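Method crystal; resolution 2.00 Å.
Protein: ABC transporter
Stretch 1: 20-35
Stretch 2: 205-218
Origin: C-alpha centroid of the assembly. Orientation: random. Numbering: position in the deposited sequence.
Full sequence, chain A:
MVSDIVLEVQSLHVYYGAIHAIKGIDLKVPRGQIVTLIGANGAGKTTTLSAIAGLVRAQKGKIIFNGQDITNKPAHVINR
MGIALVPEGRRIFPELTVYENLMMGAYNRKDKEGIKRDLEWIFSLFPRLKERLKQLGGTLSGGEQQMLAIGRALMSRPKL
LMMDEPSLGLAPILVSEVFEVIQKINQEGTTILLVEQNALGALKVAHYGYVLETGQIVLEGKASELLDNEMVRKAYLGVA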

# COMPACT_ATOMS: atom_id res chain seq x y z
N HIS A 20 19.95 11.28 4.86
CA HIS A 20 19.93 9.91 5.36
C HIS A 20 18.45 9.69 5.72
O HIS A 20 18.07 9.76 6.88
N ALA A 21 17.64 9.43 4.70
CA ALA A 21 16.20 9.24 4.83
C ALA A 21 15.75 8.19 5.84
O ALA A 21 14.98 8.49 6.75
N ILE A 22 16.20 6.95 5.67
CA ILE A 22 15.83 5.87 6.59
C ILE A 22 17.07 5.47 7.36
O ILE A 22 18.10 5.14 6.77
N LYS A 23 16.98 5.50 8.69
CA LYS A 23 18.14 5.18 9.52
C LYS A 23 18.09 3.88 10.31
O LYS A 23 18.15 3.90 11.53
N GLY A 24 17.98 2.75 9.62
CA GLY A 24 17.97 1.45 10.28
C GLY A 24 16.65 1.01 10.90
O GLY A 24 16.57 0.81 12.10
N ILE A 25 15.62 0.86 10.08
CA ILE A 25 14.32 0.45 10.61
C ILE A 25 14.08 -1.05 10.40
O ILE A 25 14.67 -1.66 9.51
N ASP A 26 13.21 -1.61 11.24
CA ASP A 26 12.83 -3.03 11.15
C ASP A 26 11.30 -3.07 11.05
O ASP A 26 10.62 -2.33 11.76
N LEU A 27 10.77 -3.92 10.18
CA LEU A 27 9.33 -4.06 10.01
C LEU A 27 9.00 -5.47 9.58
O LEU A 27 9.80 -6.11 8.91
N LYS A 28 7.80 -5.93 9.92
CA LYS A 28 7.34 -7.24 9.51
C LYS A 28 5.89 -7.09 9.10
O LYS A 28 5.13 -6.38 9.75
N VAL A 29 5.51 -7.73 7.99
CA VAL A 29 4.13 -7.67 7.52
C VAL A 29 3.66 -9.13 7.45
O VAL A 29 3.98 -9.84 6.50
N PRO A 30 2.92 -9.59 8.48
CA PRO A 30 2.43 -10.98 8.53
C PRO A 30 1.37 -11.28 7.47
O PRO A 30 0.58 -10.40 7.10
N ARG A 31 1.36 -12.53 7.01
CA ARG A 31 0.42 -12.98 6.00
C ARG A 31 -1.01 -12.73 6.44
O ARG A 31 -1.36 -13.01 7.59
N GLY A 32 -1.82 -12.19 5.53
CA GLY A 32 -3.22 -11.93 5.82
C GLY A 32 -3.54 -10.72 6.68
O GLY A 32 -4.70 -10.49 7.01
N GLN A 33 -2.52 -9.95 7.05
CA GLN A 33 -2.77 -8.78 7.89
C GLN A 33 -2.63 -7.46 7.14
O GLN A 33 -2.13 -7.41 6.02
N ILE A 34 -3.09 -6.39 7.78
CA ILE A 34 -2.95 -5.05 7.23
C ILE A 34 -1.99 -4.40 8.20
O ILE A 34 -2.29 -4.28 9.40
N VAL A 35 -0.83 -4.00 7.71
CA VAL A 35 0.16 -3.33 8.55
C VAL A 35 0.27 -1.90 8.04
O VAL A 35 0.29 -1.67 6.84
N VAL A 205 -8.12 0.55 10.63
CA VAL A 205 -8.28 -0.63 9.78
C VAL A 205 -7.13 -1.62 9.88
O VAL A 205 -7.29 -2.79 9.53
N ALA A 206 -5.99 -1.17 10.38
CA ALA A 206 -4.82 -2.02 10.48
C ALA A 206 -4.79 -2.97 11.67
O ALA A 206 -5.45 -2.75 12.68
N HIS A 207 -4.00 -4.03 11.52
CA HIS A 207 -3.81 -5.00 12.59
C HIS A 207 -2.64 -4.55 13.44
O HIS A 207 -2.65 -4.68 14.66
N TYR A 208 -1.62 -4.01 12.76
CA TYR A 208 -0.39 -3.59 13.42
C TYR A 208 0.08 -2.28 12.80
O TYR A 208 -0.18 -2.02 11.63
N GLY A 209 0.77 -1.47 13.59
CA GLY A 209 1.26 -0.20 13.08
C GLY A 209 2.67 0.13 13.51
O GLY A 209 3.17 -0.38 14.51
N TYR A 210 3.32 1.00 12.73
CA TYR A 210 4.67 1.46 13.01
C TYR A 210 4.67 2.98 12.88
O TYR A 210 4.15 3.52 11.90
N VAL A 211 5.24 3.67 13.86
CA VAL A 211 5.28 5.13 13.82
C VAL A 211 6.68 5.57 13.41
O VAL A 211 7.63 5.39 14.16
N LEU A 212 6.78 6.13 12.21
CA LEU A 212 8.04 6.60 11.66
C LEU A 212 8.22 8.11 11.89
O LEU A 212 7.36 8.91 11.53
N GLU A 213 9.34 8.48 12.50
CA GLU A 213 9.66 9.88 12.77
C GLU A 213 11.11 10.11 12.37
O GLU A 213 12.02 9.52 12.94
N THR A 214 11.30 10.98 11.37
CA THR A 214 12.63 11.31 10.86
C THR A 214 13.47 10.06 10.61
O THR A 214 14.55 9.89 11.18
N GLY A 215 12.96 9.16 9.77
CA GLY A 215 13.68 7.96 9.41
C GLY A 215 13.84 6.85 10.43
O GLY A 215 14.56 5.89 10.17
N GLN A 216 13.20 6.95 11.58
CA GLN A 216 13.30 5.91 12.59
C GLN A 216 11.93 5.54 13.19
O GLN A 216 11.04 6.38 13.29
N ILE A 217 11.78 4.27 13.58
CA ILE A 217 10.53 3.82 14.19
C ILE A 217 10.62 4.14 15.68
O ILE A 217 11.50 3.64 16.36
N VAL A 218 9.72 4.98 16.18
CA VAL A 218 9.76 5.34 17.59
C VAL A 218 8.77 4.52 18.41
O VAL A 218 8.86 4.48 19.64

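The two stretches meet at four places, centred on Tyr 210, Ile 25, Gly 215 and His 207, and each place follows its own rule. In the middle lies Tyr 210, which points toward the first stretch from strand 208-213. With chi1 m (-68°) and chi2 near 88°, its ring is carried across to strand 25-30, which runs roughly antiparallel to its own strand. Leu 27 starts sideways, but its m,t rotamer brings the end of the side chain back, laying CD2 over one ring face, 3.5 Å from the centroid of the Tyr 210 ring. Val 35, chi1 t, meets the same ring at its edge, CG1 lying 3.6 Å from Tyr 210 CE1. Apolar groups thus fix the ring on face and edge, while its hydroxyl reaches backbone: Lys 28 N donates to Tyr 210 OH at 3.0 Å. A water bonded to Lys 28 O (2.7 Å from the water oxygen) also bonds Tyr 210 OH at 3.2 Å, so a buried tyrosine keeps its polar tip served. The long side chain of Lys 28, m,t,t,t, leads away from the contact.

Beyond this ring, Ile 25 points toward the second stretch in a p,t rotamer. Its CG2 is the probe of this pocket, 3.8 Å from Ile 217 CG1 and 4.1 Å from Leu 212 CD1. Ile 217 answers with m,m, which also places its CD1 4.2 Å from Leu 27 CD2 and links the isoleucine pocket to the tyrosine cluster. Leu 212 takes t,p and also points toward the first stretch.

At the type I' turn from Glu 213 to Gln 216 the two chains come closest as measured between CA atoms, Ile 22 CA lying 4.1 Å from Gly 215 CA. Gly 215 has positive phi, and a CB there would lie 2.2 Å from Ala 21 O, a clash; without one, its CA sits 3.0 Å from Ala 21 O. Lys 23 N donates to Gly 215 O at 2.9 Å. The Lys 23 side chain, m followed by three t torsions, extends along the turn until NZ is 3.9 Å from Thr 214 CG2. One water gathers the polar ends here, accepting from Lys 23 NZ and Gln 216 NE2, each 3.2 Å from its oxygen, and donating to Thr 214 O at 2.5 Å.

At the other end, His 207 points in with chi1 m (-66°) and chi2 89°, a setting that lets ND1 accept from Ile 34 N at 2.8 Å. The exchange is reciprocal, since His 207 N donates to Ile 34 O at 2.7 Å. Gln 33, m,t, places CG over one face of the imidazole, 4.2 Å from the centroid of the His 207 ring. Ile 34, m,t, points in, with CG2 3.8 Å from Ala 206 CB and CD1 3.6 Å from Val 205 O. Val 35 bridges in parallel with Tyr 208, their side chains sharing a sheet face, CG2 of Val 35 being 4.2 Å from CB of Tyr 208; the t rotamer of Tyr 208 then leads its ring away.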

# COMPACT_ATOMS: atom_id res chain seq x y z
CB HIS A 20 20.80 9.84 6.61
CG HIS A 20 20.93 8.46 7.18
ND1 HIS A 20 21.54 8.22 8.40
CD2 HIS A 20 20.54 7.25 6.71
CE1 HIS A 20 21.52 6.92 8.64
NE2 HIS A 20 20.92 6.31 7.63
CB ALA A 21 15.60 8.94 3.47
CB ILE A 22 15.28 4.66 5.82
CG1 ILE A 22 14.14 5.08 4.90
CG2 ILE A 22 14.79 3.61 6.81
CD1 ILE A 22 12.95 5.71 5.63
CB LYS A 23 18.38 6.33 10.49
CG LYS A 23 18.33 7.70 9.82
CD LYS A 23 18.40 8.81 10.85
CE LYS A 23 18.30 10.17 10.19
NZ LYS A 23 18.28 11.24 11.22
CB ILE A 25 13.18 1.22 9.93
CG1 ILE A 25 13.20 0.95 8.42
CG2 ILE A 25 13.31 2.73 10.23
CD1 ILE A 25 11.96 1.42 7.72
CB ASP A 26 13.25 -3.79 12.41
CG ASP A 26 14.75 -3.72 12.67
OD1 ASP A 26 15.53 -4.25 11.84
OD2 ASP A 26 15.14 -3.13 13.70
CB LEU A 27 8.79 -3.16 8.90
CG LEU A 27 9.09 -1.68 8.71
CD1 LEU A 27 8.69 -1.31 7.28
CD2 LEU A 27 8.33 -0.86 9.73
CB LYS A 28 7.45 -8.26 10.64
CG LYS A 28 8.88 -8.63 10.98
CD LYS A 28 8.93 -9.80 11.95
CE LYS A 28 10.35 -10.08 12.40
NZ LYS A 28 10.37 -11.16 13.43
CB VAL A 29 4.03 -7.03 6.12
CG1 VAL A 29 2.58 -6.85 5.72
CG2 VAL A 29 4.76 -5.67 6.12
CB PRO A 30 1.86 -11.10 9.95
CG PRO A 30 2.61 -10.02 10.74
CD PRO A 30 2.63 -8.89 9.74
CB ARG A 31 0.63 -14.48 5.73
CG ARG A 31 -0.39 -15.11 4.76
CD ARG A 31 0.09 -16.49 4.30
NE ARG A 31 1.41 -16.38 3.68
CZ ARG A 31 1.64 -15.93 2.45
NH1 ARG A 31 0.63 -15.55 1.69
NH2 ARG A 31 2.88 -15.80 2.00
CB GLN A 33 -1.80 -8.76 9.08
CG GLN A 33 -2.06 -9.83 10.13
CD GLN A 33 -1.14 -9.69 11.33
OE1 GLN A 33 -0.62 -8.61 11.59
NE2 GLN A 33 -0.95 -10.78 12.06
CB ILE A 34 -4.28 -4.26 7.25
CG1 ILE A 34 -5.23 -4.79 6.18
CG2 ILE A 34 -3.98 -2.77 7.03
CD1 ILE A 34 -6.66 -4.24 6.32
CB VAL A 35 1.54 -4.01 8.46
CG1 VAL A 35 2.60 -3.13 9.12
CG2 VAL A 35 1.49 -5.36 9.15
CB VAL A 205 -8.45 -0.25 8.29
CG1 VAL A 205 -9.68 0.61 8.13
CG2 VAL A 205 -7.21 0.46 7.76
CB ALA A 206 -3.56 -1.16 10.49
CB HIS A 207 -3.49 -6.38 12.03
CG HIS A 207 -4.62 -7.00 11.27
ND1 HIS A 207 -4.80 -6.81 9.92
CD2 HIS A 207 -5.65 -7.77 11.68
CE1 HIS A 207 -5.90 -7.42 9.53
NE2 HIS A 207 -6.44 -8.01 10.58
CB TYR A 208 0.67 -4.66 13.21
CG TYR A 208 1.82 -4.63 14.19
CD1 TYR A 208 1.71 -5.25 15.43
CD2 TYR A 208 3.01 -3.97 13.88
CE1 TYR A 208 2.77 -5.23 16.34
CE2 TYR A 208 4.07 -3.94 14.78
CZ TYR A 208 3.95 -4.57 16.01
OH TYR A 208 5.00 -4.56 16.89
CB TYR A 210 5.67 0.87 12.00
CG TYR A 210 5.89 -0.61 12.10
CD1 TYR A 210 5.09 -1.51 11.41
CD2 TYR A 210 6.94 -1.12 12.88
CE1 TYR A 210 5.32 -2.89 11.49
CE2 TYR A 210 7.17 -2.48 12.96
CZ TYR A 210 6.36 -3.36 12.27
OH TYR A 210 6.59 -4.71 12.37
CB VAL A 211 4.92 5.74 15.20
CG1 VAL A 211 4.93 7.26 15.10
CG2 VAL A 211 3.55 5.27 15.64
CB LEU A 212 8.08 6.28 10.15
CG LEU A 212 9.33 6.53 9.29
CD1 LEU A 212 10.44 5.56 9.66
CD2 LEU A 212 8.97 6.33 7.82
CB GLU A 213 9.49 10.22 14.25
CG GLU A 213 8.07 10.08 14.77
CD GLU A 213 7.87 10.80 16.10
OE1 GLU A 213 8.77 10.74 16.96
OE2 GLU A 213 6.79 11.43 16.28
CB THR A 214 13.39 12.26 11.82
OG1 THR A 214 12.60 13.44 12.06
CG2 THR A 214 14.71 12.70 11.21
CB GLN A 216 14.22 6.34 13.73
CG GLN A 216 15.63 6.73 13.31
CD GLN A 216 16.58 6.76 14.49
OE1 GLN A 216 16.98 5.72 15.02
NE2 GLN A 216 16.95 7.96 14.93
CB ILE A 217 10.32 2.30 14.01
CG1 ILE A 217 10.38 1.92 12.52
CG2 ILE A 217 8.97 1.88 14.58
CD1 ILE A 217 9.40 2.67 11.66
CB VAL A 218 9.46 6.84 17.79
CG1 VAL A 218 10.52 7.67 17.08
CG2 VAL A 218 8.09 7.19 17.25
O HOH W 1 15.85 10.46 13.18
O HOH W 2 14.06 2.38 13.80
O HOH W 3 4.05 -6.68 12.24